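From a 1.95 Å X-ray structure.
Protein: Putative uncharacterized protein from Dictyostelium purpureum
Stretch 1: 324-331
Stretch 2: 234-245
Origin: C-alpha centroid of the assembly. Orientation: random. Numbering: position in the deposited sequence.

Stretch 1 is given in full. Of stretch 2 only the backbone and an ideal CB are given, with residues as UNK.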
ATOM      1  N   GLU A 324       0.848  -7.784 -14.429  1.00 24.41           N
ATOM      2  CA  GLU A 324       0.592  -7.004 -13.228  1.00 24.34           C
ATOM      3  C   GLU A 324      -0.800  -7.277 -12.676  1.00 23.67           C
ATOM      4  O   GLU A 324      -1.780  -7.317 -13.418  1.00 24.72           O
ATOM      5  CB  GLU A 324       0.740  -5.500 -13.489  1.00 24.25           C
ATOM      6  CG  GLU A 324       0.475  -4.638 -12.231  1.00 24.25           C
ATOM      7  CD  GLU A 324       0.675  -3.155 -12.479  1.00 25.29           C
ATOM      8  OE1 GLU A 324       1.074  -2.794 -13.615  1.00 25.83           O
ATOM      9  OE2 GLU A 324       0.418  -2.346 -11.546  1.00 24.29           O
ATOM     10  N   LEU A 325      -0.870  -7.469 -11.364  1.00 22.71           N
ATOM     11  CA  LEU A 325      -2.144  -7.545 -10.670  1.00 21.56           C
ATOM     12  C   LEU A 325      -2.483  -6.158 -10.124  1.00 22.44           C
ATOM     13  O   LEU A 325      -1.681  -5.567  -9.425  1.00 23.36           O
ATOM     14  CB  LEU A 325      -2.073  -8.568  -9.534  1.00 20.49           C
ATOM     15  CG  LEU A 325      -1.547  -9.937  -9.957  1.00 22.15           C
ATOM     16  CD1 LEU A 325      -1.652 -10.881  -8.775  1.00 22.58           C
ATOM     17  CD2 LEU A 325      -2.325 -10.474 -11.165  1.00 23.65           C
ATOM     18  N   ASN A 326      -3.658  -5.627 -10.452  1.00 21.80           N
ATOM     19  CA  ASN A 326      -3.968  -4.280  -9.994  1.00 22.74           C
ATOM     20  C   ASN A 326      -5.459  -4.081  -9.768  1.00 22.83           C
ATOM     21  O   ASN A 326      -6.197  -3.681 -10.687  1.00 24.83           O
ATOM     22  CB  ASN A 326      -3.434  -3.253 -10.993  1.00 23.41           C
ATOM     23  CG  ASN A 326      -3.284  -1.874 -10.362  1.00 25.29           C
ATOM     24  OD1 ASN A 326      -4.255  -1.316  -9.853  1.00 26.23           O
ATOM     25  ND2 ASN A 326      -2.059  -1.345 -10.346  1.00 25.70           N
ATOM     26  N   GLN A 327      -5.861  -4.357  -8.524  1.00 20.75           N
ATOM     27  CA  GLN A 327      -7.255  -4.435  -8.044  1.00 20.35           C
ATOM     28  C   GLN A 327      -8.013  -5.608  -8.674  1.00 24.75           C
ATOM     29  O   GLN A 327      -8.629  -5.475  -9.741  1.00 24.05           O
ATOM     30  CB  GLN A 327      -7.993  -3.107  -8.284  1.00 22.28           C
ATOM     31  CG  GLN A 327      -7.259  -1.894  -7.701  1.00 22.93           C
ATOM     32  CD  GLN A 327      -8.175  -0.685  -7.518  1.00 23.22           C
ATOM     33  OE1 GLN A 327      -8.749  -0.480  -6.444  1.00 23.02           O
ATOM     34  NE2 GLN A 327      -8.339   0.099  -8.577  1.00 23.71           N
ATOM     35  N   ILE A 328      -7.969  -6.764  -8.010  1.00 23.27           N
ATOM     36  CA  ILE A 328      -8.560  -7.981  -8.588  1.00 24.59           C
ATOM     37  C   ILE A 328      -9.525  -8.691  -7.637  1.00 25.28           C
ATOM     38  O   ILE A 328      -9.941  -9.834  -7.893  1.00 23.85           O
ATOM     39  CB  ILE A 328      -7.458  -8.974  -9.040  1.00 23.41           C
ATOM     40  CG1 ILE A 328      -6.589  -9.429  -7.858  1.00 22.33           C
ATOM     41  CG2 ILE A 328      -6.597  -8.359 -10.156  1.00 23.32           C
ATOM     42  CD1 ILE A 328      -5.632 -10.587  -8.225  1.00 22.59           C
ATOM     43  N   GLY A 329      -9.915  -7.994  -6.565  1.00 23.16           N
ATOM     44  CA  GLY A 329     -10.724  -8.586  -5.510  1.00 22.78           C
ATOM     45  C   GLY A 329     -12.209  -8.261  -5.581  1.00 25.17           C
ATOM     46  O   GLY A 329     -13.014  -8.718  -4.752  1.00 24.55           O
ATOM     47  N   ARG A 330     -12.586  -7.466  -6.573  1.00 24.66           N
ATOM     48  CA  ARG A 330     -14.002  -7.207  -6.800  1.00 24.97           C
ATOM     49  C   ARG A 330     -14.418  -7.511  -8.213  1.00 27.80           C
ATOM     50  O   ARG A 330     -15.069  -6.685  -8.848  1.00 28.92           O
ATOM     51  CB  ARG A 330     -14.352  -5.758  -6.495  1.00 28.20           C
ATOM     52  CG  ARG A 330     -14.625  -5.501  -5.058  1.00 29.36           C
ATOM     53  CD  ARG A 330     -15.037  -4.053  -4.835  1.00 27.94           C
ATOM     54  NE  ARG A 330     -16.436  -3.798  -5.134  1.00 30.83           N
ATOM     55  CZ  ARG A 330     -17.441  -3.978  -4.283  1.00 32.13           C
ATOM     56  NH1 ARG A 330     -17.214  -4.460  -3.066  1.00 33.32           N
ATOM     57  NH2 ARG A 330     -18.682  -3.682  -4.656  1.00 31.73           N
ATOM     58  N   ALA A 331     -14.059  -8.690  -8.702  1.00 27.98           N
ATOM     59  CA  ALA A 331     -14.513  -9.116 -10.016  1.00 29.75           C
ATOM     60  C   ALA A 331     -16.038  -8.963 -10.096  1.00 30.92           C
ATOM     61  O   ALA A 331     -16.747  -9.202  -9.111  1.00 28.99           O
ATOM     62  CB  ALA A 331     -14.078 -10.538 -10.295  1.00 29.45           C
ATOM     63  N   UNK A 234      -7.972  -3.333   0.810  1.00 21.66           N
ATOM     64  CA  UNK A 234      -8.242  -4.707   0.416  1.00 21.90           C
ATOM     65  C   UNK A 234      -8.278  -4.841  -1.119  1.00 21.84           C
ATOM     66  O   UNK A 234      -7.480  -5.583  -1.692  1.00 23.12           O
ATOM     67  CB  UNK A 234      -9.564  -5.178   1.025  1.00 21.90           C
ATOM     68  N   UNK A 235      -9.139  -4.083  -1.795  1.00 21.09           N
ATOM     69  CA  UNK A 235      -9.150  -4.180  -3.263  1.00 21.71           C
ATOM     70  C   UNK A 235      -8.010  -3.383  -3.882  1.00 21.63           C
ATOM     71  O   UNK A 235      -7.456  -3.782  -4.906  1.00 20.92           O
ATOM     72  CB  UNK A 235     -10.487  -3.688  -3.821  1.00 21.71           C
ATOM     73  N   UNK A 236      -7.664  -2.250  -3.268  1.00 21.00           N
ATOM     74  CA  UNK A 236      -6.585  -1.421  -3.779  1.00 21.61           C
ATOM     75  C   UNK A 236      -5.294  -2.204  -4.003  1.00 21.30           C
ATOM     76  O   UNK A 236      -4.670  -2.100  -5.065  1.00 21.05           O
ATOM     77  CB  UNK A 236      -6.324  -0.262  -2.815  1.00 21.61           C
ATOM     78  N   UNK A 237      -4.896  -2.994  -3.008  1.00 20.91           N
ATOM     79  CA  UNK A 237      -3.637  -3.736  -3.084  1.00 21.51           C
ATOM     80  C   UNK A 237      -3.660  -5.133  -2.444  1.00 20.65           C
ATOM     81  O   UNK A 237      -3.160  -6.092  -3.023  1.00 21.74           O
ATOM     82  CB  UNK A 237      -2.537  -2.908  -2.418  1.00 21.51           C
ATOM     83  N   UNK A 238      -4.182  -5.235  -1.224  1.00 20.45           N
ATOM     84  CA  UNK A 238      -3.824  -6.380  -0.393  1.00 21.43           C
ATOM     85  C   UNK A 238      -4.518  -7.679  -0.823  1.00 20.20           C
ATOM     86  O   UNK A 238      -3.981  -8.772  -0.586  1.00 21.31           O
ATOM     87  CB  UNK A 238      -4.166  -6.077   1.067  1.00 21.43           C
ATOM     88  N   UNK A 239      -5.677  -7.596  -1.483  1.00 20.80           N
ATOM     89  CA  UNK A 239      -6.247  -8.824  -2.056  1.00 21.04           C
ATOM     90  C   UNK A 239      -5.243  -9.423  -3.051  1.00 20.87           C
ATOM     91  O   UNK A 239      -4.919 -10.620  -2.962  1.00 20.13           O
ATOM     92  CB  UNK A 239      -7.586  -8.540  -2.740  1.00 21.04           C
ATOM     93  N   UNK A 240      -4.737  -8.602  -3.978  1.00 19.69           N
ATOM     94  CA  UNK A 240      -3.713  -9.047  -4.919  1.00 20.46           C
ATOM     95  C   UNK A 240      -2.421  -9.502  -4.229  1.00 19.98           C
ATOM     96  O   UNK A 240      -1.803 -10.486  -4.642  1.00 20.30           O
ATOM     97  CB  UNK A 240      -3.397  -7.919  -5.903  1.00 20.46           C
ATOM     98  N   UNK A 241      -2.013  -8.800  -3.174  1.00 20.55           N
ATOM     99  CA  UNK A 241      -0.828  -9.235  -2.434  1.00 20.60           C
ATOM    100  C   UNK A 241      -0.996 -10.659  -1.882  1.00 21.03           C
ATOM    101  O   UNK A 241      -0.101 -11.498  -2.016  1.00 19.23           O
ATOM    102  CB  UNK A 241      -0.539  -8.261  -1.290  1.00 20.60           C
ATOM    103  N   UNK A 242      -2.149 -10.934  -1.277  1.00 20.32           N
ATOM    104  CA  UNK A 242      -2.456 -12.283  -0.793  1.00 20.05           C
ATOM    105  C   UNK A 242      -2.455 -13.289  -1.936  1.00 19.94           C
ATOM    106  O   UNK A 242      -1.921 -14.418  -1.826  1.00 21.82           O
ATOM    107  CB  UNK A 242      -3.811 -12.301  -0.082  1.00 20.05           C
ATOM    108  N   UNK A 243      -3.076 -12.878  -3.035  1.00 20.77           N
ATOM    109  CA  UNK A 243      -3.162 -13.707  -4.233  1.00 20.24           C
ATOM    110  C   UNK A 243      -1.785 -14.120  -4.717  1.00 20.31           C
ATOM    111  O   UNK A 243      -1.503 -15.315  -4.871  1.00 20.97           O
ATOM    112  CB  UNK A 243      -3.906 -12.964  -5.345  1.00 20.24           C
ATOM    113  N   UNK A 244      -0.914 -13.140  -4.955  1.00 20.74           N
ATOM    114  CA  UNK A 244       0.400 -13.455  -5.526  1.00 21.00           C
ATOM    115  C   UNK A 244       1.278 -14.263  -4.564  1.00 21.80           C
ATOM    116  O   UNK A 244       1.975 -15.192  -4.989  1.00 22.23           O
ATOM    117  CB  UNK A 244       1.120 -12.162  -5.915  1.00 21.00           C
ATOM    118  N   UNK A 245       1.243 -13.944  -3.274  1.00 20.98           N
ATOM    119  CA  UNK A 245       1.957 -14.790  -2.316  1.00 21.18           C
ATOM    120  C   UNK A 245       1.398 -16.219  -2.321  1.00 21.35           C
ATOM    121  O   UNK A 245       2.166 -17.180  -2.199  1.00 22.86           O
ATOM    122  CB  UNK A 245       1.865 -14.193  -0.910  1.00 21.18           C
TER

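Stretch 2 is a helix that lays one side against the bend of stretch 1, so its positions divide into those that look at Leu-325 to Arg-330 and those that do not. Position 234 has no atom of stretch 1 within 5.5 Å of its ideal CB, and stretch 1 sets no preference there; it is Ala-234, whose O accepts a hydrogen bond from the N of position 239 at 2.7 Å in a wider, pi-type turn.

Position 235 points its CB sideways, yet the turn at Ile-328 to Arg-330 lies within reach and offers backbone NH groups. A short acceptor such as Asp or Asn would suit. The residue is Asp-235. With chi1 in t, the end of its side chain comes nearer to the turn, and Gly-329 N donates to Asp-235 OD1 at 2.8 Å; Arg-330 N lies 3.3 Å from the same OD1. The main chain also takes part: Gln-327 CA approaches Asp-235 O at 3.2 Å in a CA-H...O contact, and a water donates to that O while accepting from Ile-328 N and the N of position 240.

At position 236 CB points away, although Gln-327 OE1 is 4.4 Å from it. Many side chains that extend outward would fit. Gln-236 runs outward with chi1 and chi2 both t, and its amide is hydrogen-bonded elsewhere in the structure. A second water joins Gln-236 O to Gln-327 N.

Positions 237 and 238 face away or lie out of reach, so stretch 1 leaves the choice open. They are Ser-237 and Ser-238.

Position 239 points toward stretch 1, with its ideal CB 4.2 Å from Gly-329 CA. That glycine has no side chain, which leaves room for a flat group; an aromatic or a large aliphatic would suit. Phe-239 takes the place. Gly-329 CA lies 3.4 Å from the centroid of the Phe-239 ring, 8° off its normal, a CH-pi contact over the face. An ideal CB on Gly-329 would sit only 2.7 Å from Phe-239 CG, a clash. Ile-328 CG1 adds an apolar contact with Phe-239 CD1 at 3.8 Å.

At position 240 CB again points toward stretch 1, and space is tight: the ideal CB is 3.9 Å from Leu-325 CB and 4.0 Å from Ile-328 CG1. A small residue, Ala, Gly or perhaps Ser, is the natural reading. Ala-240 rests its methyl against both of these side chains.

Position 241 points its CB away and 242 is out of reach; stretch 1 sets no preference at either. They are Thr-241 and Val-242.

At position 243 CB points toward stretch 1, and its ideal CB lies 4.1 Å from Ile-328 CD1. Val, Thr, Ala or Ile would be plausible. Thr-243 OG1 donates to Phe-239 O at 2.9 Å, and Thr-243 CG2 sits 4.3 Å from Leu-325 CD1.

At position 244 CB points toward stretch 1, and the ideal CB lies 4.2 Å from Leu-325 CD1, which favours an aliphatic. Leu-244 makes that apolar contact through its CB.

Position 245 is out of reach, and stretch 1 has no say in Leu-245.

Stretch 2 234-245: ADQSSFATVTLL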
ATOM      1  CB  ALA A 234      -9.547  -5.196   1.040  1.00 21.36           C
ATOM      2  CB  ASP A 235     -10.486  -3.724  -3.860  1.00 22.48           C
ATOM      3  CG  ASP A 235     -10.723  -4.316  -5.251  1.00 25.24           C
ATOM      4  OD1 ASP A 235     -10.243  -5.450  -5.489  1.00 23.29           O
ATOM      5  OD2 ASP A 235     -11.357  -3.651  -6.106  1.00 22.90           O
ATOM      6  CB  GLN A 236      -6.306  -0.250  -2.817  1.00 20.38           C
ATOM      7  CG  GLN A 236      -5.195   0.669  -3.296  1.00 22.27           C
ATOM      8  CD  GLN A 236      -4.987   1.840  -2.348  1.00 24.35           C
ATOM      9  OE1 GLN A 236      -5.156   1.699  -1.134  1.00 22.50           O
ATOM     10  NE2 GLN A 236      -4.634   2.996  -2.897  1.00 23.30           N
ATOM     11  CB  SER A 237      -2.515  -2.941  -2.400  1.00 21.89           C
ATOM     12  OG  SER A 237      -2.326  -1.657  -2.977  1.00 21.98           O
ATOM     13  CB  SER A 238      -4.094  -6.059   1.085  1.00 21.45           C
ATOM     14  OG  SER A 238      -5.468  -5.845   1.337  1.00 29.36           O
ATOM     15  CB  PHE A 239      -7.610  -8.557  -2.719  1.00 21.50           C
ATOM     16  CG  PHE A 239      -8.323  -9.801  -3.232  1.00 23.60           C
ATOM     17  CD1 PHE A 239      -7.942 -10.411  -4.424  1.00 23.20           C
ATOM     18  CD2 PHE A 239      -9.429 -10.307  -2.559  1.00 22.98           C
ATOM     19  CE1 PHE A 239      -8.621 -11.528  -4.907  1.00 23.31           C
ATOM     20  CE2 PHE A 239     -10.114 -11.417  -3.049  1.00 24.98           C
ATOM     21  CZ  PHE A 239      -9.710 -12.029  -4.216  1.00 21.34           C
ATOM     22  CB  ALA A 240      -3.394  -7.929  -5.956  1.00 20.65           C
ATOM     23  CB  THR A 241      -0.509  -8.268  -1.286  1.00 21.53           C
ATOM     24  OG1 THR A 241      -0.330  -6.951  -1.827  1.00 21.73           O
ATOM     25  CG2 THR A 241       0.764  -8.708  -0.556  1.00 20.02           C
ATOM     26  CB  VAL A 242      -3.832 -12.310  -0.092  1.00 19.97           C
ATOM     27  CG1 VAL A 242      -4.265 -13.739   0.204  1.00 20.69           C
ATOM     28  CG2 VAL A 242      -3.779 -11.500   1.195  1.00 19.92           C
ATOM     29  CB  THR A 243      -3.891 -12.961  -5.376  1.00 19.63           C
ATOM     30  OG1 THR A 243      -5.240 -12.671  -4.986  1.00 20.70           O
ATOM     31  CG2 THR A 243      -3.907 -13.825  -6.649  1.00 19.64           C
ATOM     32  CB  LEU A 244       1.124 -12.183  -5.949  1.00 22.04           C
ATOM     33  CG  LEU A 244       2.388 -12.457  -6.767  1.00 23.14           C
ATOM     34  CD1 LEU A 244       2.058 -13.373  -7.964  1.00 22.07           C
ATOM     35  CD2 LEU A 244       2.991 -11.133  -7.254  1.00 23.39           C
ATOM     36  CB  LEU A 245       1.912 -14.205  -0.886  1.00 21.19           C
ATOM     37  CG  LEU A 245       2.759 -12.936  -0.704  1.00 21.08           C
ATOM     38  CD1 LEU A 245       2.402 -12.230   0.617  1.00 21.65           C
ATOM     39  CD2 LEU A 245       4.258 -13.275  -0.724  1.00 21.53           C
TER
HETATM   40  O   HOH W   1      -6.277  -6.247  -5.329  1.00 22.88           O
HETATM   41  O   HOH W   2      -4.105  -4.569  -6.414  1.00 23.18           O
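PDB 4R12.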